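Local coordinates for protein choline kinase (Streptococcus pneumoniae, PDB 4R78) that probably phosphorylates choline, as a choline kinase of protein kinase-like fold, and binds adenosine monophosphate in its nucleotide pocket, at residues K73-Q78 with W215-M220; R144-P149 with V188-C193; E151-Y156 with A175-E180; Q239-F244 with I262-Q267. One frame throughout, in Å; residues are numbered along the deposited sequence.

Contact 1. Residues K73-Q78 with W215-M220; sequences KLINRQ and WEYSSM
Ile-75 and Tyr-217 bring the two backbones closest, their CA atoms 6.5 Å apart, where the loop leading into helix 77-87 passes a type I beta turn running from Trp-215 to Ser-218. In that turn Ser-218 N donates to Trp-215 O at 2.9 Å. Glu-216 and Tyr-217 are its two central residues, and it is Glu-216 O and the ring of Tyr-217 that Ile-75 meets. The isoleucine does nearly all the touching from its side. With CG1 beside the backbone N (chi1 -61°), its CG2 methyl is anti to that N and lies 3.5 Å from Glu-216 O. The other branch runs across the tyrosine: CG1 approaches Tyr-217 CE1 at 4.0 Å, and CD1 continues past CE1 toward CZ and OH. The two side chains meet at a slant, and no direct hydrogen bond joins the segments. A water lies 2.9 Å from Glu-216 O and, more weakly, within reach of Leu-74 O; it may bridge the two carbonyls, though not necessarily both at once. The carboxylate of Glu-216 turns away from Ile-75 and forms a salt bridge with Lys-106, while Tyr-217 OH hydrogen-bonds a bound MES molecule, probably from the crystallisation liquor. The turn directly follows Asp-214 of the AMP pocket, a position consistent with that of the metal-binding aspartate in kinases of this fold. Around it, Ile-75 also packs on Phe-67 of a loop and on Glu-80 of helix 77-87, Tyr-217 sets its ring edge-to-face with Trp-271 of helix 257-280, and Lys-106 reaches in from strand 105-109 of the five-stranded sheet.

Contact 2. Residues R144-P149 with V188-C193; sequences RGEFAP and VDRKSC
Glu-146 and Arg-190 form a bidentate salt bridge on the surface of the helical part of this kinase fold, joining the loop before helix 149-159 to the residue just ahead of strand 191-193. The two side chains cross at about a right angle, yet their flat ends lie nearly coplanar, with the carboxylate and guanidinium planes 16° apart. Arginine presents its side rather than its end: NE and NH2 each take one carboxylate oxygen, and both oxygens are met on their syn sides. The chain of Arg-190 is extended from CG to NE, with CG anti to the backbone N (chi1 -178°), and carries the group out to the loop. Glu-146 bends at chi2 (-71°) to turn its carboxylate toward it. Two bonds in this paired form fix the rotation of both groups. The remaining nitrogen, NH1, has a second acidic partner in Glu-142, so the guanidinium has two acidic partners. Nearby, Glu-146 also packs on Met-220. Of the two bonds, that from Arg-190 NE to Glu-146 OE1 spans 2.8 Å with the acceptor almost exactly in the guanidinium plane, whereas Glu-146 OE2, also 2.8 Å from Arg-190 NH2, lies somewhat further out of it.

Contact 3. Residues E151-Y156 with A175-E180; sequences EEIKKY and AVFSLE
Ile-153 is the first residue of helix 149-159 within 151-156 to touch the other segment, and it meets Val-176 and Phe-177 near the end of helix 169-177. Its CA lies 9.4 Å from the CA of Phe-177, so the space between the backbones is bridged by side chains. The two branches of the isoleucine divide the work. CD1, at the end of the longer branch, reaches CG1 of Val-176 at 3.9 Å, while CG2, anti to the backbone N, abuts the far end of the phenylalanine, 3.9 Å from Phe-177 CE2 and slightly further from CZ. Ile-153 and Phe-177 point at each other from opposite directions, and the methyl meets the ring obliquely. Lys-154 comes next and adds its aliphatic part: the extended chain crosses the phenylalanine side chain obliquely, CE lying 3.9 Å from Phe-177 CE1. Its ammonium lies beyond the ring, with Lys-154 NZ still 7.0 Å from Glu-180 OE1. The outer end of Phe-177 (CE1, CZ, CE2) thus touches both a buried isoleucine and an exposed lysine, at the boundary between the interior and the surface. Further inward, Ile-153 packs on Ile-270 and Leu-273, and Val-176 on Leu-266 and Thr-269. Both helices therefore share the flank of helix 257-280, an apolar helix-helix packing within the helical lobe of the protein kinase-like fold.

Contact 4. Residues Q239-F244 with I262-Q267; sequences QEEETF and IYKILQ
Lys-264 meets Glu-241 in a salt bridge between helix 238-248 and helix 257-280; the nearest CA atoms of the two segments, those of the same two residues, are 13.0 Å apart. Along 262-267, Ile-262 and Tyr-263 turn to other neighbours, the former packing on Leu-183 of helix 179-186 and the latter on Val-188 and Asp-222. Lys-264 is then directed toward the other helix. Its chain is extended beyond CG, all torsions from chi2 to chi4 close to 180°, and Glu-241 is stretched out as well, so the two come from opposite directions and meet at their charged ends. Lys-264 NZ donates to the syn lone pair of Glu-241 OE2 at 2.7 Å, while Glu-241 OE1 stays 3.7 Å from Lys-264 NZ. One oxygen thus carries the bond. This is an inter-helix salt bridge at the surface of the helical lobe of the kinase-like fold, with Phe-231 of helix 223-233 packed against Glu-241 nearby. Further along, Ile-265 packs on Leu-300 of helix 288-303 and on Leu-179. Gln-267 lies against Trp-225 and Ala-229 of helix 223-233. The helix is continuous through this region, with Gln-267 N bonded to Tyr-263 O at 2.9 Å.

How the contacts relate
From the N terminus, the chain opens contact 1 at residues 73-78 and closes it only at 215-220, the widest loop; it joins the loop ahead of helix 77-87 to the turn after strand 210-212, beside the AMP pocket. Contacts 2 to 4 lie in the helical part. Contact 2 (144-149 with 188-193) is nested within contact 1, and contact 3 (151-156 with 175-180) within contact 2. Contact 4 follows in series; none of the loops cross. Contacts 1 and 2 meet through probable backbone bonds of Met-220 to Gly-145 and Phe-147. Leu-74 packs on helix 149-159, touching contact 3, while helix 257-280 of contact 4 packs against Pro-149 and Val-176, drawing contacts 2 and 3 together.

Contact 1. Residues K73-Q78 with W215-M220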
# COMPACT_ATOMS: atom_id res chain seq x y z
N LYS A 73 -7.33 -4.51 13.18
CA LYS A 73 -8.63 -4.05 12.69
C LYS A 73 -8.54 -3.36 11.34
O LYS A 73 -9.56 -3.11 10.69
CB LYS A 73 -9.28 -3.12 13.72
CG LYS A 73 -9.71 -3.81 15.00
CD LYS A 73 -10.38 -2.82 15.96
CE LYS A 73 -11.02 -3.52 17.14
NZ LYS A 73 -10.03 -4.07 18.11
N LEU A 74 -7.31 -3.06 10.90
CA LEU A 74 -7.07 -2.34 9.65
C LEU A 74 -6.65 -3.28 8.52
O LEU A 74 -7.18 -3.20 7.41
CB LEU A 74 -6.00 -1.26 9.85
CG LEU A 74 -6.34 -0.18 10.88
CD1 LEU A 74 -5.07 0.46 11.40
CD2 LEU A 74 -7.28 0.87 10.30
N ILE A 75 -5.68 -4.14 8.81
CA ILE A 75 -5.19 -5.13 7.87
C ILE A 75 -5.68 -6.50 8.34
O ILE A 75 -5.20 -7.02 9.34
CB ILE A 75 -3.64 -5.12 7.77
CG1 ILE A 75 -3.14 -3.76 7.27
CG2 ILE A 75 -3.14 -6.27 6.87
CD1 ILE A 75 -1.63 -3.56 7.39
N ASN A 76 -6.67 -7.04 7.63
CA ASN A 76 -7.21 -8.36 7.94
C ASN A 76 -6.22 -9.41 7.47
O ASN A 76 -6.09 -9.67 6.27
CB ASN A 76 -8.59 -8.53 7.27
CG ASN A 76 -9.26 -9.86 7.63
OD1 ASN A 76 -8.62 -10.91 7.69
ND2 ASN A 76 -10.57 -9.81 7.83
N ARG A 77 -5.52 -10.01 8.42
CA ARG A 77 -4.39 -10.89 8.12
C ARG A 77 -4.77 -12.11 7.31
O ARG A 77 -4.07 -12.49 6.38
CB ARG A 77 -3.66 -11.28 9.40
CG ARG A 77 -3.12 -10.07 10.15
CD ARG A 77 -2.46 -10.46 11.46
NE ARG A 77 -2.20 -9.29 12.28
CZ ARG A 77 -1.85 -9.33 13.56
NH1 ARG A 77 -1.63 -8.21 14.23
NH2 ARG A 77 -1.74 -10.50 14.18
N GLN A 78 -5.90 -12.71 7.65
CA GLN A 78 -6.37 -13.88 6.91
C GLN A 78 -6.84 -13.52 5.51
O GLN A 78 -6.54 -14.24 4.55
CB GLN A 78 -7.42 -14.64 7.70
CG GLN A 78 -6.77 -15.37 8.86
CD GLN A 78 -7.57 -16.55 9.34
OE1 GLN A 78 -7.07 -17.68 9.36
NE2 GLN A 78 -8.80 -16.30 9.75
N TRP A 215 1.35 -6.21 -0.82
CA TRP A 215 -0.08 -6.26 -1.07
C TRP A 215 -0.92 -6.29 0.21
O TRP A 215 -2.08 -6.71 0.18
CB TRP A 215 -0.39 -7.48 -1.95
CG TRP A 215 0.20 -7.38 -3.33
CD1 TRP A 215 1.52 -7.51 -3.67
CD2 TRP A 215 -0.51 -7.11 -4.54
NE1 TRP A 215 1.67 -7.34 -5.03
CE2 TRP A 215 0.44 -7.10 -5.59
CE3 TRP A 215 -1.86 -6.88 -4.84
CZ2 TRP A 215 0.08 -6.86 -6.92
CZ3 TRP A 215 -2.22 -6.65 -6.16
CH2 TRP A 215 -1.25 -6.65 -7.19
N GLU A 216 -0.36 -5.81 1.32
CA GLU A 216 -1.05 -5.87 2.62
C GLU A 216 -2.41 -5.18 2.67
O GLU A 216 -3.25 -5.52 3.49
CB GLU A 216 -0.17 -5.30 3.75
CG GLU A 216 0.94 -6.25 4.21
CD GLU A 216 1.96 -6.55 3.12
OE1 GLU A 216 2.40 -5.60 2.44
OE2 GLU A 216 2.30 -7.74 2.95
N TYR A 217 -2.62 -4.20 1.79
CA TYR A 217 -3.88 -3.46 1.75
C TYR A 217 -4.82 -3.93 0.66
O TYR A 217 -5.94 -3.41 0.54
CB TYR A 217 -3.61 -1.96 1.62
CG TYR A 217 -2.84 -1.40 2.79
CD1 TYR A 217 -3.49 -1.02 3.96
CD2 TYR A 217 -1.45 -1.27 2.74
CE1 TYR A 217 -2.78 -0.51 5.05
CE2 TYR A 217 -0.73 -0.76 3.81
CZ TYR A 217 -1.41 -0.39 4.96
OH TYR A 217 -0.70 0.12 6.03
N SER A 218 -4.39 -4.93 -0.12
CA SER A 218 -5.15 -5.36 -1.30
C SER A 218 -6.59 -5.74 -0.95
O SER A 218 -6.86 -6.36 0.08
CB SER A 218 -4.44 -6.49 -2.07
OG SER A 218 -4.50 -7.73 -1.38
N SER A 219 -7.50 -5.35 -1.84
CA SER A 219 -8.92 -5.42 -1.55
C SER A 219 -9.69 -5.19 -2.83
O SER A 219 -9.15 -4.68 -3.82
CB SER A 219 -9.28 -4.34 -0.53
OG SER A 219 -10.61 -4.49 -0.07
N MET A 220 -10.97 -5.56 -2.82
CA MET A 220 -11.87 -5.20 -3.91
C MET A 220 -12.24 -3.72 -3.78
O MET A 220 -12.66 -3.27 -2.71
CB MET A 220 -13.12 -6.07 -3.91
CG MET A 220 -12.83 -7.57 -4.01
SD MET A 220 -11.95 -8.02 -5.51
CE MET A 220 -13.30 -7.99 -6.70
O HOH W 1 -5.65 -4.31 4.56

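Contact 2. Residues R144-P149 with V188-C193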
# COMPACT_ATOMS: atom_id res chain seq x y z
N ARG A 144 -10.39 -11.31 -0.99
CA ARG A 144 -11.06 -11.13 0.28
C ARG A 144 -10.80 -9.72 0.79
O ARG A 144 -9.65 -9.27 0.84
CB ARG A 144 -10.61 -12.18 1.29
CG ARG A 144 -11.34 -13.51 1.11
CD ARG A 144 -10.85 -14.58 2.08
NE ARG A 144 -10.89 -14.13 3.47
CZ ARG A 144 -10.70 -14.91 4.53
NH1 ARG A 144 -10.45 -16.21 4.36
NH2 ARG A 144 -10.75 -14.40 5.75
N GLY A 145 -11.87 -9.02 1.13
CA GLY A 145 -11.80 -7.63 1.54
C GLY A 145 -12.59 -6.75 0.59
O GLY A 145 -12.44 -6.85 -0.63
N GLU A 146 -13.44 -5.90 1.16
CA GLU A 146 -14.21 -4.93 0.40
C GLU A 146 -13.83 -3.55 0.89
O GLU A 146 -14.25 -3.14 1.98
CB GLU A 146 -15.71 -5.17 0.58
CG GLU A 146 -16.20 -6.54 0.13
CD GLU A 146 -16.19 -6.70 -1.38
OE1 GLU A 146 -16.68 -5.80 -2.08
OE2 GLU A 146 -15.68 -7.74 -1.86
N PHE A 147 -13.02 -2.84 0.10
CA PHE A 147 -12.52 -1.54 0.53
C PHE A 147 -13.63 -0.50 0.61
O PHE A 147 -14.34 -0.24 -0.36
CB PHE A 147 -11.35 -1.04 -0.34
CG PHE A 147 -10.47 -0.05 0.37
CD1 PHE A 147 -9.44 -0.48 1.19
CD2 PHE A 147 -10.68 1.32 0.23
CE1 PHE A 147 -8.62 0.43 1.86
CE2 PHE A 147 -9.88 2.23 0.89
CZ PHE A 147 -8.84 1.79 1.71
N ALA A 148 -13.77 0.07 1.80
CA ALA A 148 -14.79 1.05 2.08
C ALA A 148 -14.09 2.27 2.67
O ALA A 148 -13.83 2.32 3.87
CB ALA A 148 -15.81 0.48 3.06
N PRO A 149 -13.74 3.25 1.80
CA PRO A 149 -12.89 4.38 2.21
C PRO A 149 -13.43 5.19 3.38
O PRO A 149 -12.67 5.66 4.22
CB PRO A 149 -12.84 5.25 0.94
CG PRO A 149 -13.15 4.31 -0.18
CD PRO A 149 -14.13 3.34 0.39
N VAL A 188 -19.78 3.10 -8.33
CA VAL A 188 -18.48 2.57 -7.92
C VAL A 188 -18.29 1.15 -8.45
O VAL A 188 -19.17 0.29 -8.31
CB VAL A 188 -18.31 2.60 -6.37
CG1 VAL A 188 -16.98 2.01 -5.94
CG2 VAL A 188 -18.44 4.04 -5.86
N ASP A 189 -17.14 0.92 -9.07
CA ASP A 189 -16.81 -0.39 -9.62
C ASP A 189 -16.09 -1.24 -8.58
O ASP A 189 -15.62 -0.73 -7.56
CB ASP A 189 -15.98 -0.23 -10.90
CG ASP A 189 -16.73 0.53 -11.99
OD1 ASP A 189 -17.86 0.12 -12.35
OD2 ASP A 189 -16.21 1.55 -12.47
N ARG A 190 -16.04 -2.55 -8.83
CA ARG A 190 -15.52 -3.49 -7.85
C ARG A 190 -14.58 -4.49 -8.52
O ARG A 190 -15.02 -5.44 -9.18
CB ARG A 190 -16.69 -4.21 -7.16
CG ARG A 190 -16.27 -5.17 -6.09
CD ARG A 190 -17.48 -5.84 -5.45
NE ARG A 190 -17.07 -6.94 -4.59
CZ ARG A 190 -16.86 -8.19 -5.00
NH1 ARG A 190 -17.03 -8.52 -6.28
NH2 ARG A 190 -16.49 -9.12 -4.14
N LYS A 191 -13.28 -4.25 -8.36
CA LYS A 191 -12.25 -5.08 -8.98
C LYS A 191 -11.10 -5.31 -8.00
O LYS A 191 -10.94 -4.55 -7.03
CB LYS A 191 -11.70 -4.40 -10.24
CG LYS A 191 -12.74 -4.04 -11.31
CD LYS A 191 -13.17 -5.25 -12.12
CE LYS A 191 -14.14 -4.84 -13.22
NZ LYS A 191 -14.72 -6.02 -13.91
N SER A 192 -10.32 -6.35 -8.25
CA SER A 192 -9.11 -6.60 -7.47
C SER A 192 -8.13 -5.43 -7.61
O SER A 192 -7.72 -5.09 -8.72
CB SER A 192 -8.46 -7.90 -7.93
OG SER A 192 -8.26 -7.90 -9.33
N CYS A 193 -7.78 -4.82 -6.47
CA CYS A 193 -6.87 -3.66 -6.44
C CYS A 193 -5.72 -3.88 -5.46
O CYS A 193 -5.85 -4.63 -4.49
CB CYS A 193 -7.61 -2.39 -6.02
SG CYS A 193 -8.83 -1.76 -7.20

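Contact 3. Residues E151-Y156 with A175-E180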
# COMPACT_ATOMS: atom_id res chain seq x y z
N GLU A 151 -15.63 4.07 5.73
CA GLU A 151 -15.48 3.20 6.89
C GLU A 151 -14.02 3.19 7.37
O GLU A 151 -13.76 3.11 8.57
CB GLU A 151 -15.91 1.77 6.56
CG GLU A 151 -17.42 1.55 6.46
CD GLU A 151 -17.77 0.10 6.13
OE1 GLU A 151 -18.83 -0.12 5.49
OE2 GLU A 151 -17.00 -0.81 6.50
N GLU A 152 -13.08 3.27 6.43
CA GLU A 152 -11.66 3.28 6.76
C GLU A 152 -11.29 4.50 7.60
O GLU A 152 -10.56 4.38 8.59
CB GLU A 152 -10.80 3.22 5.50
CG GLU A 152 -9.33 2.87 5.75
CD GLU A 152 -9.05 1.38 5.80
OE1 GLU A 152 -7.86 1.00 5.72
OE2 GLU A 152 -10.00 0.57 5.89
N ILE A 153 -11.81 5.66 7.22
CA ILE A 153 -11.65 6.87 8.02
C ILE A 153 -12.10 6.63 9.47
O ILE A 153 -11.38 6.95 10.41
CB ILE A 153 -12.40 8.08 7.40
CG1 ILE A 153 -11.72 8.50 6.09
CG2 ILE A 153 -12.48 9.25 8.38
CD1 ILE A 153 -12.61 9.31 5.15
N LYS A 154 -13.29 6.04 9.63
CA LYS A 154 -13.85 5.78 10.96
C LYS A 154 -13.00 4.81 11.78
O LYS A 154 -12.91 4.94 12.99
CB LYS A 154 -15.29 5.28 10.86
CG LYS A 154 -16.26 6.31 10.31
CD LYS A 154 -17.68 5.78 10.30
CE LYS A 154 -18.64 6.79 9.70
NZ LYS A 154 -20.05 6.36 9.86
N LYS A 155 -12.38 3.84 11.10
CA LYS A 155 -11.51 2.88 11.78
C LYS A 155 -10.32 3.58 12.44
O LYS A 155 -10.01 3.32 13.60
CB LYS A 155 -11.03 1.79 10.83
CG LYS A 155 -12.11 0.81 10.40
CD LYS A 155 -11.51 -0.36 9.65
CE LYS A 155 -12.52 -1.47 9.43
NZ LYS A 155 -11.98 -2.55 8.56
N TYR A 156 -9.66 4.47 11.70
CA TYR A 156 -8.55 5.24 12.25
C TYR A 156 -9.01 6.18 13.37
O TYR A 156 -8.32 6.32 14.38
CB TYR A 156 -7.80 6.02 11.15
CG TYR A 156 -6.93 5.13 10.31
CD1 TYR A 156 -5.74 4.60 10.81
CD2 TYR A 156 -7.29 4.80 9.00
CE1 TYR A 156 -4.93 3.77 10.04
CE2 TYR A 156 -6.48 3.97 8.22
CZ TYR A 156 -5.30 3.46 8.75
OH TYR A 156 -4.51 2.64 7.99
N ALA A 175 -16.81 17.68 4.49
CA ALA A 175 -16.59 17.85 3.05
C ALA A 175 -16.11 16.54 2.41
O ALA A 175 -16.55 16.19 1.32
CB ALA A 175 -15.61 18.98 2.78
N VAL A 176 -15.22 15.83 3.09
CA VAL A 176 -14.74 14.53 2.61
C VAL A 176 -15.89 13.52 2.54
O VAL A 176 -16.08 12.85 1.52
CB VAL A 176 -13.57 14.00 3.46
CG1 VAL A 176 -13.23 12.56 3.09
CG2 VAL A 176 -12.35 14.89 3.28
N PHE A 177 -16.68 13.43 3.62
CA PHE A 177 -17.81 12.49 3.66
C PHE A 177 -18.91 12.81 2.65
O PHE A 177 -19.70 11.93 2.29
CB PHE A 177 -18.39 12.37 5.08
CG PHE A 177 -17.68 11.35 5.94
CD1 PHE A 177 -18.13 10.04 5.99
CD2 PHE A 177 -16.58 11.71 6.71
CE1 PHE A 177 -17.49 9.09 6.80
CE2 PHE A 177 -15.92 10.77 7.51
CZ PHE A 177 -16.38 9.46 7.55
N SER A 178 -18.97 14.07 2.20
CA SER A 178 -19.94 14.47 1.17
C SER A 178 -19.63 13.83 -0.18
O SER A 178 -20.50 13.74 -1.05
CB SER A 178 -20.03 15.99 1.04
OG SER A 178 -18.96 16.51 0.26
N LEU A 179 -18.39 13.38 -0.35
CA LEU A 179 -17.96 12.74 -1.59
C LEU A 179 -18.56 11.35 -1.80
O LEU A 179 -18.59 10.85 -2.92
CB LEU A 179 -16.43 12.69 -1.68
CG LEU A 179 -15.72 14.05 -1.65
CD1 LEU A 179 -14.21 13.87 -1.53
CD2 LEU A 179 -16.07 14.90 -2.87
N GLU A 180 -19.03 10.73 -0.71
CA GLU A 180 -19.65 9.40 -0.78
C GLU A 180 -20.87 9.39 -1.72
O GLU A 180 -21.02 8.48 -2.53
CB GLU A 180 -20.03 8.89 0.61
CG GLU A 180 -20.50 7.43 0.63
CD GLU A 180 -20.59 6.83 2.03
OE1 GLU A 180 -20.58 7.58 3.03
OE2 GLU A 180 -20.68 5.59 2.12

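Contact 4. Residues Q239-F244 with I262-Q267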
# COMPACT_ATOMS: atom_id res chain seq x y z
N GLN A 239 0.82 15.93 -17.77
CA GLN A 239 1.31 15.23 -18.96
C GLN A 239 1.53 13.74 -18.67
O GLN A 239 1.21 12.88 -19.49
CB GLN A 239 2.61 15.85 -19.48
CG GLN A 239 2.48 17.26 -20.05
CD GLN A 239 2.49 18.34 -18.99
OE1 GLN A 239 2.78 18.09 -17.82
NE2 GLN A 239 2.18 19.57 -19.40
N GLU A 240 2.09 13.46 -17.50
CA GLU A 240 2.35 12.08 -17.09
C GLU A 240 1.06 11.32 -16.80
O GLU A 240 0.94 10.15 -17.17
CB GLU A 240 3.30 12.04 -15.89
CG GLU A 240 4.73 12.37 -16.29
CD GLU A 240 5.57 12.97 -15.17
OE1 GLU A 240 5.08 13.14 -14.03
OE2 GLU A 240 6.74 13.27 -15.45
N GLU A 241 0.09 11.98 -16.17
CA GLU A 241 -1.23 11.38 -15.96
C GLU A 241 -1.91 11.03 -17.28
O GLU A 241 -2.36 9.90 -17.46
CB GLU A 241 -2.14 12.28 -15.11
CG GLU A 241 -1.67 12.42 -13.67
CD GLU A 241 -2.70 13.05 -12.75
OE1 GLU A 241 -3.76 13.50 -13.23
OE2 GLU A 241 -2.43 13.10 -11.54
N GLU A 242 -1.95 11.98 -18.21
CA GLU A 242 -2.59 11.76 -19.50
C GLU A 242 -1.92 10.65 -20.31
O GLU A 242 -2.60 9.80 -20.90
CB GLU A 242 -2.66 13.07 -20.30
CG GLU A 242 -3.64 14.08 -19.73
CD GLU A 242 -5.03 13.49 -19.52
OE1 GLU A 242 -5.74 13.25 -20.52
OE2 GLU A 242 -5.42 13.28 -18.35
N THR A 243 -0.59 10.65 -20.32
CA THR A 243 0.17 9.64 -21.03
C THR A 243 -0.05 8.26 -20.41
O THR A 243 -0.29 7.29 -21.12
CB THR A 243 1.68 9.99 -21.10
OG1 THR A 243 1.84 11.25 -21.76
CG2 THR A 243 2.47 8.93 -21.85
N PHE A 244 0.00 8.18 -19.08
CA PHE A 244 -0.23 6.90 -18.42
C PHE A 244 -1.64 6.38 -18.68
O PHE A 244 -1.81 5.19 -18.97
CB PHE A 244 0.03 6.97 -16.91
CG PHE A 244 0.07 5.62 -16.26
CD1 PHE A 244 1.28 4.93 -16.14
CD2 PHE A 244 -1.10 5.00 -15.82
CE1 PHE A 244 1.32 3.66 -15.57
CE2 PHE A 244 -1.07 3.72 -15.25
CZ PHE A 244 0.14 3.06 -15.12
N ILE A 262 -11.36 12.43 -6.83
CA ILE A 262 -12.01 12.12 -5.56
C ILE A 262 -11.16 11.19 -4.69
O ILE A 262 -10.99 11.43 -3.50
CB ILE A 262 -13.44 11.56 -5.77
CG1 ILE A 262 -14.35 12.66 -6.33
CG2 ILE A 262 -14.00 10.99 -4.47
CD1 ILE A 262 -15.69 12.18 -6.88
N TYR A 263 -10.62 10.14 -5.30
CA TYR A 263 -9.82 9.18 -4.55
C TYR A 263 -8.50 9.75 -4.04
O TYR A 263 -8.03 9.34 -2.98
CB TYR A 263 -9.61 7.87 -5.33
CG TYR A 263 -10.88 7.05 -5.44
CD1 TYR A 263 -11.64 6.77 -4.31
CD2 TYR A 263 -11.31 6.55 -6.67
CE1 TYR A 263 -12.81 6.02 -4.40
CE2 TYR A 263 -12.48 5.79 -6.77
CZ TYR A 263 -13.22 5.53 -5.63
OH TYR A 263 -14.38 4.79 -5.71
N LYS A 264 -7.94 10.73 -4.75
CA LYS A 264 -6.76 11.45 -4.25
C LYS A 264 -7.08 12.12 -2.91
O LYS A 264 -6.29 12.05 -1.98
CB LYS A 264 -6.28 12.50 -5.27
CG LYS A 264 -5.55 11.94 -6.48
CD LYS A 264 -5.11 13.08 -7.39
CE LYS A 264 -4.31 12.59 -8.58
NZ LYS A 264 -4.11 13.70 -9.56
N ILE A 265 -8.24 12.77 -2.82
CA ILE A 265 -8.66 13.42 -1.58
C ILE A 265 -8.87 12.41 -0.45
O ILE A 265 -8.44 12.63 0.68
CB ILE A 265 -9.95 14.27 -1.78
CG1 ILE A 265 -9.68 15.43 -2.74
CG2 ILE A 265 -10.48 14.80 -0.45
CD1 ILE A 265 -10.94 16.02 -3.35
N LEU A 266 -9.50 11.29 -0.78
CA LEU A 266 -9.76 10.25 0.21
C LEU A 266 -8.46 9.64 0.72
O LEU A 266 -8.33 9.37 1.91
CB LEU A 266 -10.69 9.17 -0.35
CG LEU A 266 -12.14 9.58 -0.66
CD1 LEU A 266 -12.92 8.39 -1.15
CD2 LEU A 266 -12.80 10.17 0.57
N GLN A 267 -7.50 9.46 -0.18
CA GLN A 267 -6.19 8.91 0.19
C GLN A 267 -5.42 9.85 1.11
O GLN A 267 -4.89 9.41 2.13
CB GLN A 267 -5.38 8.57 -1.06
CG GLN A 267 -5.83 7.27 -1.69
CD GLN A 267 -5.48 7.11 -3.15
OE1 GLN A 267 -6.16 6.38 -3.88
NE2 GLN A 267 -4.43 7.76 -3.59